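Local coordinates for protein HslVU complex proteolytic subunit, putative (PDB 4HNZ) that serves as the protease subunit of the mitochondrial HslVU complex, hydrolysing proteins that HslU has unfolded and so controlling levels of the DNA helicase PIF2, at residues 2-7 / 150-155; 76-81 / 104-109. All blocks are in the same frame, centred on the assembly; numbering follows the deposited sequence.

Interaction 1 of 2, residues 2-7 / 150-155; sequences TILSVR and RKAMRI
Thr2 OG1 is hydrogen-bonded to Ser163 OG, while the methyl branch of the same residue is given to Met153 on the helix. The backbone N of Thr2 is hydrogen-bonded to Asp17 OD1, so polar partners outside the two segments hold the residue from which the packing starts. Its first torsion (chi1 -54°) sets OG1 beside the backbone N and CG2 anti to it, and CG2 comes to 3.6 Å from Met153 SD. The two side chains slide past each other in opposite directions, and Met153 CE travels on to lie 3.6 Å from the carbonyl oxygen Thr2 O. Met153 reaches this position by folding: the side chain does not set out toward the strand, but turns at chi2 (-69°) and chi3 (-75°) bend the thioether over to it. Met153 SD therefore meets both Thr2 and the first inward-facing residue of strand 3-8, with Leu4 CB 3.9 Å from Met153 SD. Leu4 then continues to the helix with one branch, Leu4 CD2 lying 3.7 Å from Ala152 CB. The short methyl of Ala152 also touches Ala133 and Ala134 of helix 127-137, which places two helices against this part of the fold. Thr2 and Leu4 point to helix 145-159, whereas Ile3 between them points away, the alternation of an extended chain. No hydrogen bond crosses between the segments; methyl, methylene and thioether groups make the buried join, apart from Met153 CE against Thr2 O. One turn further along the helix, Met153 O accepts a hydrogen bond from Thr157 OG1, and Thr157, Asp160 and Ser163 form the magnesium site. The strand begins just after Thr1, probably the catalytic nucleophile as in related T1 peptidases, and a helix packed on this strand is characteristic of the Ntn-hydrolase fold.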
loop_
_atom_site.group_PDB
_atom_site.type_symbol
_atom_site.label_atom_id
_atom_site.label_comp_id
_atom_site.label_asym_id
_atom_site.label_seq_id
_atom_site.Cartn_x
_atom_site.Cartn_y
_atom_site.Cartn_z
ATOM N N THR A 2 -3.468 28.658 12.246
ATOM C CA THR A 2 -2.411 29.641 12.070
ATOM C C THR A 2 -2.156 30.300 13.408
ATOM O O THR A 2 -3.055 30.896 13.984
ATOM C CB THR A 2 -2.813 30.707 11.063
ATOM O OG1 THR A 2 -3.232 30.081 9.828
ATOM C CG2 THR A 2 -1.672 31.612 10.787
ATOM N N ILE A 3 -0.947 30.091 13.949
ATOM C CA ILE A 3 -0.466 30.792 15.068
ATOM C C ILE A 3 0.746 31.571 14.585
ATOM O O ILE A 3 1.660 30.995 13.985
ATOM C CB ILE A 3 0.014 29.870 16.211
ATOM C CG1 ILE A 3 -0.948 28.745 16.503
ATOM C CG2 ILE A 3 0.261 30.663 17.485
ATOM C CD1 ILE A 3 -2.259 29.195 17.021
ATOM N N LEU A 4 0.787 32.865 14.902
ATOM C CA LEU A 4 1.832 33.746 14.424
ATOM C C LEU A 4 2.293 34.634 15.536
ATOM O O LEU A 4 1.484 35.220 16.285
ATOM C CB LEU A 4 1.297 34.587 13.300
ATOM C CG LEU A 4 2.203 35.707 12.856
ATOM C CD1 LEU A 4 3.433 35.147 12.182
ATOM C CD2 LEU A 4 1.511 36.662 11.897
ATOM N N SER A 5 3.601 34.764 15.665
ATOM C CA SER A 5 4.206 35.700 16.619
ATOM C C SER A 5 5.126 36.649 15.861
ATOM O O SER A 5 5.941 36.218 15.061
ATOM C CB SER A 5 5.034 34.934 17.657
ATOM O OG SER A 5 5.688 35.829 18.553
ATOM N N VAL A 6 5.017 37.943 16.139
ATOM C CA VAL A 6 5.908 38.946 15.592
ATOM C C VAL A 6 6.473 39.842 16.709
ATOM O O VAL A 6 5.716 40.370 17.505
ATOM C CB VAL A 6 5.139 39.881 14.648
ATOM C CG1 VAL A 6 6.059 40.899 14.039
ATOM C CG2 VAL A 6 4.424 39.068 13.565
ATOM N N ARG A 7 7.785 39.950 16.768
ATOM C CA ARG A 7 8.452 40.824 17.673
ATOM C C ARG A 7 9.036 41.945 16.826
ATOM O O ARG A 7 9.822 41.690 15.930
ATOM C CB ARG A 7 9.576 40.072 18.427
ATOM C CG ARG A 7 10.413 40.941 19.358
ATOM C CD ARG A 7 11.450 40.129 20.174
ATOM N NE ARG A 7 10.803 39.389 21.261
ATOM C CZ ARG A 7 10.458 38.098 21.222
ATOM N NH1 ARG A 7 10.733 37.352 20.151
ATOM N NH2 ARG A 7 9.811 37.530 22.260
ATOM N N ARG A 150 -1.643 41.365 12.137
ATOM C CA ARG A 150 -3.043 41.346 11.659
ATOM C C ARG A 150 -3.141 41.200 10.178
ATOM O O ARG A 150 -3.956 40.467 9.664
ATOM C CB ARG A 150 -3.783 42.619 12.058
ATOM C CG ARG A 150 -4.152 42.629 13.532
ATOM C CD ARG A 150 -4.908 43.899 13.965
ATOM N NE ARG A 150 -5.246 43.823 15.389
ATOM C CZ ARG A 150 -6.152 42.986 15.926
ATOM N NH1 ARG A 150 -6.373 43.004 17.228
ATOM N NH2 ARG A 150 -6.863 42.154 15.172
ATOM N N LYS A 151 -2.288 41.916 9.479
ATOM C CA LYS A 151 -2.267 41.845 8.043
ATOM C C LYS A 151 -1.842 40.426 7.601
ATOM O O LYS A 151 -2.396 39.866 6.664
ATOM C CB LYS A 151 -1.291 42.903 7.531
ATOM C CG LYS A 151 -1.857 43.909 6.548
ATOM C CD LYS A 151 -1.674 43.427 5.118
ATOM C CE LYS A 151 -1.963 44.527 4.101
ATOM N NZ LYS A 151 -0.756 45.422 3.908
ATOM N N ALA A 152 -0.807 39.892 8.248
ATOM C CA ALA A 152 -0.287 38.610 7.896
ATOM C C ALA A 152 -1.303 37.516 8.168
ATOM O O ALA A 152 -1.459 36.624 7.360
ATOM C CB ALA A 152 0.998 38.346 8.605
ATOM N N MET A 153 -2.054 37.641 9.242
ATOM C CA MET A 153 -3.133 36.700 9.512
ATOM C C MET A 153 -4.267 36.774 8.533
ATOM O O MET A 153 -4.859 35.727 8.209
ATOM C CB MET A 153 -3.720 36.896 10.907
ATOM C CG MET A 153 -2.801 36.573 12.046
ATOM S SD MET A 153 -2.417 34.817 12.231
ATOM C CE MET A 153 -3.944 34.199 12.941
ATOM N N ARG A 154 -4.659 37.957 8.117
ATOM C CA ARG A 154 -5.738 38.066 7.121
ATOM C C ARG A 154 -5.309 37.345 5.862
ATOM O O ARG A 154 -6.072 36.579 5.290
ATOM C CB ARG A 154 -6.110 39.521 6.785
ATOM C CG ARG A 154 -7.160 39.696 5.647
ATOM C CD ARG A 154 -8.639 39.497 6.079
ATOM N NE ARG A 154 -9.074 40.112 7.388
ATOM C CZ ARG A 154 -8.996 41.440 7.750
ATOM N NH1 ARG A 154 -8.445 42.345 6.926
ATOM N NH2 ARG A 154 -9.451 41.896 8.956
ATOM N N ILE A 155 -4.069 37.552 5.464
ATOM C CA ILE A 155 -3.551 36.931 4.272
ATOM C C ILE A 155 -3.403 35.428 4.402
ATOM O O ILE A 155 -3.876 34.675 3.499
ATOM C CB ILE A 155 -2.200 37.564 3.848
ATOM C CG1 ILE A 155 -2.489 38.981 3.345
ATOM C CG2 ILE A 155 -1.507 36.743 2.768
ATOM C CD1 ILE A 155 -1.270 39.834 3.288
#

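Interaction 2 of 2, residues 76-81 / 104-109; sequences VELAKE and LEIDGQ
Ile106 meets Leu78 and Ala79 where helix 71-84 lies on an antiparallel five-stranded sheet, one helix-on-sheet half of the four-layer Ntn-hydrolase sandwich. Along the strand, Leu104 points toward the helix but meets it one turn or more earlier, at Leu71 and Ala75. Glu105, the next residue, packs instead on Ile113 and on Leu22 of a neighbouring subunit. Ile106 carries the contact with both its branches. CG2, anti to the backbone N, lies 4.0 Å from Ala79 CB. The other branch leaves beside the N and runs out extended (chi2 159°), bringing Ile106 CD1 to 4.0 Å from Leu78 CD2; these two side chains cross obliquely. The small methyl of Ala79 goes with a close approach of the backbones, Ala79 CA to Ile106 CA being 6.8 Å. Leu78 also touches Leu60 and Leu95, so helix 50-66 and strand 93-98 share in the same buried apolar zone. Asp107 starts away from the helix, and Gly108 O is hydrogen-bonded by Arg83 NH1 from helix 71-84. Gln109 O is hydrogen-bonded to Ser49 OG of a neighbouring subunit. The turn itself is drawn in by Asp107 OD1, which takes Asn111 N and, weakly, Gln109 N at 3.0 Å with a bent N-H...O angle of 128°.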
loop_
_atom_site.group_PDB
_atom_site.type_symbol
_atom_site.label_atom_id
_atom_site.label_comp_id
_atom_site.label_asym_id
_atom_site.label_seq_id
_atom_site.Cartn_x
_atom_site.Cartn_y
_atom_site.Cartn_z
ATOM N N VAL A 76 13.591 23.261 25.620
ATOM C CA VAL A 76 14.405 22.150 25.221
ATOM C C VAL A 76 14.147 20.952 26.118
ATOM O O VAL A 76 14.045 19.829 25.619
ATOM C CB VAL A 76 15.883 22.517 25.234
ATOM C CG1 VAL A 76 16.743 21.284 25.025
ATOM C CG2 VAL A 76 16.147 23.501 24.123
ATOM N N GLU A 77 13.998 21.164 27.414
ATOM C CA GLU A 77 13.713 20.018 28.312
ATOM C C GLU A 77 12.361 19.422 27.998
ATOM O O GLU A 77 12.190 18.207 28.034
ATOM C CB GLU A 77 13.751 20.423 29.760
ATOM C CG GLU A 77 15.149 20.770 30.246
ATOM C CD GLU A 77 16.109 19.596 30.182
ATOM O OE1 GLU A 77 15.700 18.427 30.389
ATOM O OE2 GLU A 77 17.289 19.855 29.877
ATOM N N LEU A 78 11.402 20.280 27.683
ATOM C CA LEU A 78 10.090 19.799 27.270
ATOM C C LEU A 78 10.192 18.933 26.005
ATOM O O LEU A 78 9.681 17.841 25.962
ATOM C CB LEU A 78 9.139 20.942 26.981
ATOM C CG LEU A 78 7.850 20.380 26.384
ATOM C CD1 LEU A 78 6.964 19.791 27.440
ATOM C CD2 LEU A 78 7.097 21.444 25.611
ATOM N N ALA A 79 10.887 19.440 25.002
ATOM C CA ALA A 79 11.007 18.727 23.764
ATOM C C ALA A 79 11.669 17.379 23.972
ATOM O O ALA A 79 11.219 16.388 23.400
ATOM C CB ALA A 79 11.759 19.553 22.743
ATOM N N LYS A 80 12.727 17.324 24.762
ATOM C CA LYS A 80 13.373 16.041 25.099
ATOM C C LYS A 80 12.424 15.054 25.714
ATOM O O LYS A 80 12.435 13.876 25.379
ATOM C CB LYS A 80 14.534 16.236 26.064
ATOM C CG LYS A 80 15.755 16.753 25.374
ATOM C CD LYS A 80 16.735 17.415 26.308
ATOM C CE LYS A 80 17.232 16.442 27.378
ATOM N NZ LYS A 80 17.937 17.254 28.404
ATOM N N GLU A 81 11.613 15.519 26.650
ATOM C CA GLU A 81 10.678 14.641 27.342
ATOM C C GLU A 81 9.585 14.161 26.381
ATOM O O GLU A 81 9.163 13.019 26.390
ATOM C CB GLU A 81 10.037 15.415 28.516
ATOM C CG GLU A 81 9.219 14.552 29.479
ATOM C CD GLU A 81 8.465 15.348 30.564
ATOM O OE1 GLU A 81 8.499 16.610 30.594
ATOM O OE2 GLU A 81 7.753 14.698 31.364
ATOM N N LEU A 104 9.935 30.843 21.280
ATOM C CA LEU A 104 10.301 29.523 20.805
ATOM C C LEU A 104 9.130 28.791 20.205
ATOM O O LEU A 104 8.035 28.793 20.725
ATOM C CB LEU A 104 10.804 28.633 21.947
ATOM C CG LEU A 104 12.042 29.218 22.536
ATOM C CD1 LEU A 104 11.736 29.688 23.930
ATOM C CD2 LEU A 104 13.175 28.199 22.544
ATOM N N GLU A 105 9.454 28.029 19.195
ATOM C CA GLU A 105 8.551 27.129 18.611
ATOM C C GLU A 105 9.052 25.705 18.913
ATOM O O GLU A 105 10.233 25.378 18.758
ATOM C CB GLU A 105 8.496 27.409 17.100
ATOM C CG GLU A 105 8.023 26.255 16.242
ATOM C CD GLU A 105 8.167 26.538 14.726
ATOM O OE1 GLU A 105 8.500 27.709 14.352
ATOM O OE2 GLU A 105 7.920 25.568 13.929
ATOM N N ILE A 106 8.113 24.862 19.321
ATOM C CA ILE A 106 8.385 23.469 19.611
ATOM C C ILE A 106 7.393 22.576 18.882
ATOM O O ILE A 106 6.220 22.773 18.990
ATOM C CB ILE A 106 8.240 23.203 21.101
ATOM C CG1 ILE A 106 8.990 24.239 21.869
ATOM C CG2 ILE A 106 8.781 21.826 21.416
ATOM C CD1 ILE A 106 8.516 24.371 23.309
ATOM N N ASP A 107 7.886 21.565 18.163
ATOM C CA ASP A 107 7.000 20.585 17.493
ATOM C C ASP A 107 7.228 19.164 17.915
ATOM O O ASP A 107 8.195 18.850 18.644
ATOM C CB ASP A 107 7.047 20.782 15.965
ATOM C CG ASP A 107 8.350 20.401 15.338
ATOM O OD1 ASP A 107 9.107 19.548 15.867
ATOM O OD2 ASP A 107 8.647 21.039 14.318
ATOM N N GLY A 108 6.370 18.282 17.402
ATOM C CA GLY A 108 6.418 16.843 17.700
ATOM C C GLY A 108 7.609 16.097 17.133
ATOM O O GLY A 108 7.880 14.980 17.544
ATOM N N GLN A 109 8.319 16.683 16.178
ATOM C CA GLN A 109 9.537 16.083 15.642
ATOM C C GLN A 109 10.725 16.435 16.525
ATOM O O GLN A 109 11.801 15.895 16.333
ATOM C CB GLN A 109 9.796 16.564 14.223
ATOM C CG GLN A 109 9.148 15.708 13.180
ATOM C CD GLN A 109 7.661 15.645 13.360
ATOM O OE1 GLN A 109 7.104 14.587 13.597
ATOM N NE2 GLN A 109 6.995 16.815 13.285
#

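From the N terminus, the chain enters strand 3-8 at once, and interaction 1 is completed only when helix 145-159 returns to it, closing a loop with 142 residues between the segments. Interaction 2 is nested within that loop and closes a much shorter one: helix 71-84 leads, after 22 intervening residues, to strand 103-107. The two contacts lie on opposite sides of the chain's centre, their centres about 22 Å apart, and their nearest atoms, about 7 Å apart, do not touch. Each joins a helix to a different antiparallel sheet, so each fastens the outer helix to the inner sheet in its own half of the sandwich.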